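Local structure of phosphate-binding protein PstS (Borrelia burgdorferi, 4N13) at residues Leu56-Ser67 with Lys223-Asn231. The protein binds inorganic phosphate with micromolar affinity as the solute-binding lipoprotein of the PstSACB ABC transporter, which imports phosphate. Residues are numbered along the deposited sequence; the frame is centred on the assembly and turned at random. Where two conformers were deposited one is given.
Sequences LFNKIYKIAISS and KRNLIIVTN. With SO4 (sulfate ion), chain D.
An antiparallel strand pair in the class II periplasmic binding-protein fold joins 63-66 to 223-230, as two hydrogen-bonded pairs demonstrate. Ala-64 N donates to Val-229 O at 2.9 Å (N-H...O 170°) and Val-229 N returns to Ala-64 O; Ser-66 and Ile-227 repeat the exchange, Ser-66 N lying 3.0 Å from Ile-227 O. Between them sits the non-hydrogen-bonded pair Ile-65 and Ile-228, whose side chains run alongside each other, CD1 of Ile-65 4.0 Å from CG1 of Ile-228. Ile-228 CG2 meets Ile-63 CG2 at 3.7 Å, on the face packed by helix 237-246. On the other face, the anti placement of Val-229 CG1 relative to its backbone N (chi1 -175°) brings it within 3.8 Å of CD2 of Leu-56, from helix 49-57. The C-terminal end of 63-66 leads into the anion site: in the conformer given, Ser-67 OG hydrogen-bonds sulfate O4, at a doubtfully short 2.5 Å. Ser-19, Thr-20 and Ser-49, three residues assigned to phosphate by similarity, also bind the ion, so sulfate probably mimics phosphate. Water 3 bridges Ser-67 O and Arg-224 NH1, in plane at the guanidinium edge; Asp-145 salt-bridges Arg-224 NH2, and Ser-142 OG hydrogen-bonds its NE.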
loop_
_atom_site.group_PDB
_atom_site.type_symbol
_atom_site.label_atom_id
_atom_site.label_comp_id
_atom_site.label_asym_id
_atom_site.label_seq_id
_atom_site.Cartn_x
_atom_site.Cartn_y
_atom_site.Cartn_z
ATOM N N LEU A 56 9.811 -8.997 -17.344
ATOM C CA LEU A 56 9.812 -10.420 -17.016
ATOM C C LEU A 56 9.361 -11.267 -18.208
ATOM O O LEU A 56 10.050 -12.224 -18.608
ATOM C CB LEU A 56 8.906 -10.674 -15.810
ATOM C CG LEU A 56 8.646 -12.132 -15.428
ATOM C CD1 LEU A 56 9.902 -12.770 -14.850
ATOM C CD2 LEU A 56 7.547 -12.205 -14.405
ATOM N N PHE A 57 8.234 -10.908 -18.822
ATOM C CA PHE A 57 7.718 -11.693 -19.930
ATOM C C PHE A 57 8.639 -11.639 -21.144
ATOM O O PHE A 57 8.656 -12.575 -21.949
ATOM C CB PHE A 57 6.332 -11.197 -20.308
ATOM C CG PHE A 57 5.256 -11.524 -19.307
ATOM C CD1 PHE A 57 5.399 -12.544 -18.387
ATOM C CD2 PHE A 57 4.089 -10.814 -19.306
ATOM C CE1 PHE A 57 4.372 -12.839 -17.496
ATOM C CE2 PHE A 57 3.082 -11.106 -18.430
ATOM C CZ PHE A 57 3.225 -12.113 -17.528
ATOM N N ASN A 58 9.390 -10.546 -21.279
ATOM C CA ASN A 58 10.314 -10.383 -22.384
ATOM C C ASN A 58 11.749 -10.803 -22.033
ATOM O O ASN A 58 12.682 -10.531 -22.774
ATOM C CB ASN A 58 10.247 -8.943 -22.926
ATOM C CG ASN A 58 8.995 -8.703 -23.700
ATOM O OD1 ASN A 58 8.923 -9.045 -24.875
ATOM N ND2 ASN A 58 7.982 -8.163 -23.052
ATOM N N LYS A 59 11.920 -11.498 -20.902
ATOM C CA LYS A 59 13.208 -12.108 -20.532
ATOM C C LYS A 59 14.281 -11.083 -20.236
ATOM O O LYS A 59 15.460 -11.404 -20.239
ATOM C CB LYS A 59 13.708 -13.072 -21.619
ATOM C CG LYS A 59 12.678 -14.034 -22.093
ATOM C CD LYS A 59 12.091 -14.829 -20.962
ATOM C CE LYS A 59 11.217 -15.958 -21.482
ATOM N NZ LYS A 59 10.713 -16.839 -20.395
ATOM N N ILE A 60 13.876 -9.856 -19.948
ATOM C CA ILE A 60 14.802 -8.851 -19.451
ATOM C C ILE A 60 15.059 -9.017 -17.948
ATOM O O ILE A 60 16.172 -8.789 -17.484
ATOM C CB ILE A 60 14.257 -7.443 -19.771
ATOM C CG1 ILE A 60 14.019 -7.315 -21.282
ATOM C CG2 ILE A 60 15.195 -6.345 -19.268
ATOM C CD1 ILE A 60 15.206 -7.663 -22.113
ATOM N N TYR A 61 14.025 -9.416 -17.210
ATOM C CA TYR A 61 14.134 -9.697 -15.782
ATOM C C TYR A 61 13.761 -11.157 -15.537
ATOM O O TYR A 61 12.924 -11.712 -16.266
ATOM C CB TYR A 61 13.172 -8.806 -14.992
ATOM C CG TYR A 61 13.402 -7.331 -15.225
ATOM C CD1 TYR A 61 14.660 -6.776 -15.073
ATOM C CD2 TYR A 61 12.372 -6.503 -15.623
ATOM C CE1 TYR A 61 14.885 -5.439 -15.287
ATOM C CE2 TYR A 61 12.590 -5.139 -15.849
ATOM C CZ TYR A 61 13.867 -4.626 -15.691
ATOM O OH TYR A 61 14.127 -3.290 -15.907
ATOM N N LYS A 62 14.347 -11.764 -14.502
ATOM C CA LYS A 62 13.920 -13.077 -14.015
ATOM C C LYS A 62 12.889 -12.985 -12.888
ATOM O O LYS A 62 12.208 -13.960 -12.585
ATOM C CB LYS A 62 15.123 -13.878 -13.534
ATOM C CG LYS A 62 15.997 -14.379 -14.656
ATOM C CD LYS A 62 17.126 -15.239 -14.112
ATOM C CE LYS A 62 18.121 -15.622 -15.188
ATOM N NZ LYS A 62 19.322 -16.241 -14.587
ATOM N N ILE A 63 12.792 -11.818 -12.251
ATOM C CA ILE A 63 11.819 -11.578 -11.194
ATOM C C ILE A 63 11.287 -10.176 -11.422
ATOM O O ILE A 63 12.066 -9.267 -11.714
ATOM C CB ILE A 63 12.450 -11.630 -9.772
ATOM C CG1 ILE A 63 13.139 -12.979 -9.520
ATOM C CG2 ILE A 63 11.416 -11.310 -8.706
ATOM C CD1 ILE A 63 13.964 -13.018 -8.244
ATOM N N ALA A 64 9.984 -9.981 -11.232
ATOM C CA ALA A 64 9.393 -8.645 -11.171
ATOM C C ALA A 64 8.814 -8.423 -9.785
ATOM O O ALA A 64 8.291 -9.349 -9.168
ATOM C CB ALA A 64 8.301 -8.479 -12.213
ATOM N N ILE A 65 8.912 -7.191 -9.305
ATOM C CA ILE A 65 8.313 -6.817 -8.034
ATOM C C ILE A 65 7.168 -5.853 -8.326
ATOM O O ILE A 65 7.385 -4.816 -8.952
ATOM C CB ILE A 65 9.313 -6.135 -7.099
ATOM C CG1 ILE A 65 10.545 -7.010 -6.911
ATOM C CG2 ILE A 65 8.627 -5.820 -5.785
ATOM C CD1 ILE A 65 10.262 -8.332 -6.211
ATOM N N SER A 66 5.949 -6.203 -7.893
ATOM C CA SER A 66 4.777 -5.399 -8.212
ATOM C C SER A 66 4.027 -4.964 -6.968
ATOM O O SER A 66 3.936 -5.704 -5.995
ATOM C CB SER A 66 3.832 -6.200 -9.110
ATOM O OG SER A 66 2.689 -5.437 -9.448
ATOM N N SER A 67 3.516 -3.740 -7.010
ATOM C CA SER A 67 2.627 -3.210 -5.982
ATOM C C SER A 67 1.158 -3.296 -6.384
ATOM O O SER A 67 0.300 -2.785 -5.683
ATOM C CB SER A 67 2.991 -1.762 -5.671
ATOM O OG SER A 67 2.935 -0.982 -6.851
ATOM N N LYS A 223 -4.762 -1.739 1.689
ATOM C CA LYS A 223 -3.331 -1.932 1.524
ATOM C C LYS A 223 -3.027 -2.427 0.140
ATOM O O LYS A 223 -3.853 -3.084 -0.482
ATOM C CB LYS A 223 -2.753 -2.917 2.552
ATOM C CG LYS A 223 -3.045 -4.402 2.308
ATOM C CD LYS A 223 -4.401 -4.840 2.770
ATOM C CE LYS A 223 -4.576 -6.362 2.681
ATOM N NZ LYS A 223 -4.618 -6.812 1.250
ATOM N N ARG A 224 -1.829 -2.102 -0.331
ATOM C CA ARG A 224 -1.251 -2.755 -1.490
ATOM C C ARG A 224 -0.430 -3.937 -1.017
ATOM O O ARG A 224 0.302 -3.858 -0.031
ATOM C CB ARG A 224 -0.359 -1.791 -2.252
ATOM C CG ARG A 224 -1.091 -0.599 -2.846
ATOM C CD ARG A 224 -0.326 -0.131 -4.036
ATOM N NE ARG A 224 -0.795 1.088 -4.688
ATOM C CZ ARG A 224 -1.611 1.135 -5.742
ATOM N NH1 ARG A 224 -2.169 0.034 -6.230
ATOM N NH2 ARG A 224 -1.883 2.296 -6.305
ATOM N N ASN A 225 -0.561 -5.035 -1.735
ATOM C CA ASN A 225 0.224 -6.236 -1.486
ATOM C C ASN A 225 1.445 -6.211 -2.401
ATOM O O ASN A 225 1.307 -6.181 -3.628
ATOM C CB ASN A 225 -0.624 -7.480 -1.792
ATOM C CG ASN A 225 -1.748 -7.721 -0.784
ATOM O OD1 ASN A 225 -1.959 -6.955 0.127
ATOM N ND2 ASN A 225 -2.465 -8.831 -0.958
ATOM N N LEU A 226 2.640 -6.155 -1.829
ATOM C CA LEU A 226 3.868 -6.148 -2.626
ATOM C C LEU A 226 4.241 -7.590 -2.919
ATOM O O LEU A 226 4.402 -8.394 -1.994
ATOM C CB LEU A 226 4.992 -5.425 -1.891
ATOM C CG LEU A 226 5.076 -3.911 -2.151
ATOM C CD1 LEU A 226 5.645 -3.624 -3.536
ATOM C CD2 LEU A 226 3.725 -3.247 -2.041
ATOM N N ILE A 227 4.357 -7.908 -4.201
ATOM C CA ILE A 227 4.453 -9.297 -4.648
ATOM C C ILE A 227 5.695 -9.519 -5.492
ATOM O O ILE A 227 6.147 -8.655 -6.256
ATOM C CB ILE A 227 3.191 -9.765 -5.433
ATOM C CG1 ILE A 227 2.896 -8.868 -6.629
ATOM C CG2 ILE A 227 1.998 -9.859 -4.504
ATOM C CD1 ILE A 227 1.789 -9.410 -7.509
ATOM N N ILE A 228 6.244 -10.719 -5.331
ATOM C CA ILE A 228 7.327 -11.257 -6.130
ATOM C C ILE A 228 6.679 -12.060 -7.245
ATOM O O ILE A 228 5.906 -12.985 -6.980
ATOM C CB ILE A 228 8.180 -12.217 -5.279
ATOM C CG1 ILE A 228 8.831 -11.466 -4.119
ATOM C CG2 ILE A 228 9.226 -12.932 -6.131
ATOM C CD1 ILE A 228 9.305 -12.373 -3.006
ATOM N N VAL A 229 7.001 -11.708 -8.474
ATOM C CA VAL A 229 6.397 -12.301 -9.662
ATOM C C VAL A 229 7.466 -13.018 -10.479
ATOM O O VAL A 229 8.511 -12.449 -10.791
ATOM C CB VAL A 229 5.691 -11.232 -10.533
ATOM C CG1 VAL A 229 4.951 -11.878 -11.704
ATOM C CG2 VAL A 229 4.736 -10.389 -9.692
ATOM N N THR A 230 7.170 -14.264 -10.829
ATOM C CA THR A 230 8.028 -15.064 -11.705
ATOM C C THR A 230 7.193 -15.680 -12.792
ATOM O O THR A 230 5.969 -15.602 -12.732
ATOM C CB THR A 230 8.735 -16.182 -10.925
ATOM O OG1 THR A 230 7.757 -16.968 -10.245
ATOM C CG2 THR A 230 9.708 -15.615 -9.918
ATOM N N ASN A 231 7.844 -16.259 -13.797
ATOM C CA ASN A 231 7.134 -16.804 -14.939
ATOM C C ASN A 231 7.400 -18.298 -15.118
ATOM O O ASN A 231 8.367 -18.823 -14.590
ATOM C CB ASN A 231 7.539 -16.007 -16.192
ATOM C CG ASN A 231 6.652 -16.276 -17.362
ATOM O OD1 ASN A 231 5.615 -16.938 -17.252
ATOM N ND2 ASN A 231 7.051 -15.767 -18.507
HETATM S S SO4 D . 4.682 1.396 -8.999
HETATM O O1 SO4 D . 6.059 1.755 -9.245
HETATM O O2 SO4 D . 3.917 2.661 -8.957
HETATM O O3 SO4 D . 4.110 0.457 -9.963
HETATM O O4 SO4 D . 4.544 0.737 -7.715
HETATM O O HOH W 1 10.905 -16.071 -13.779
HETATM O O HOH W 2 -2.077 -4.810 -4.128
HETATM O O HOH W 3 -2.550 -2.692 -5.424
#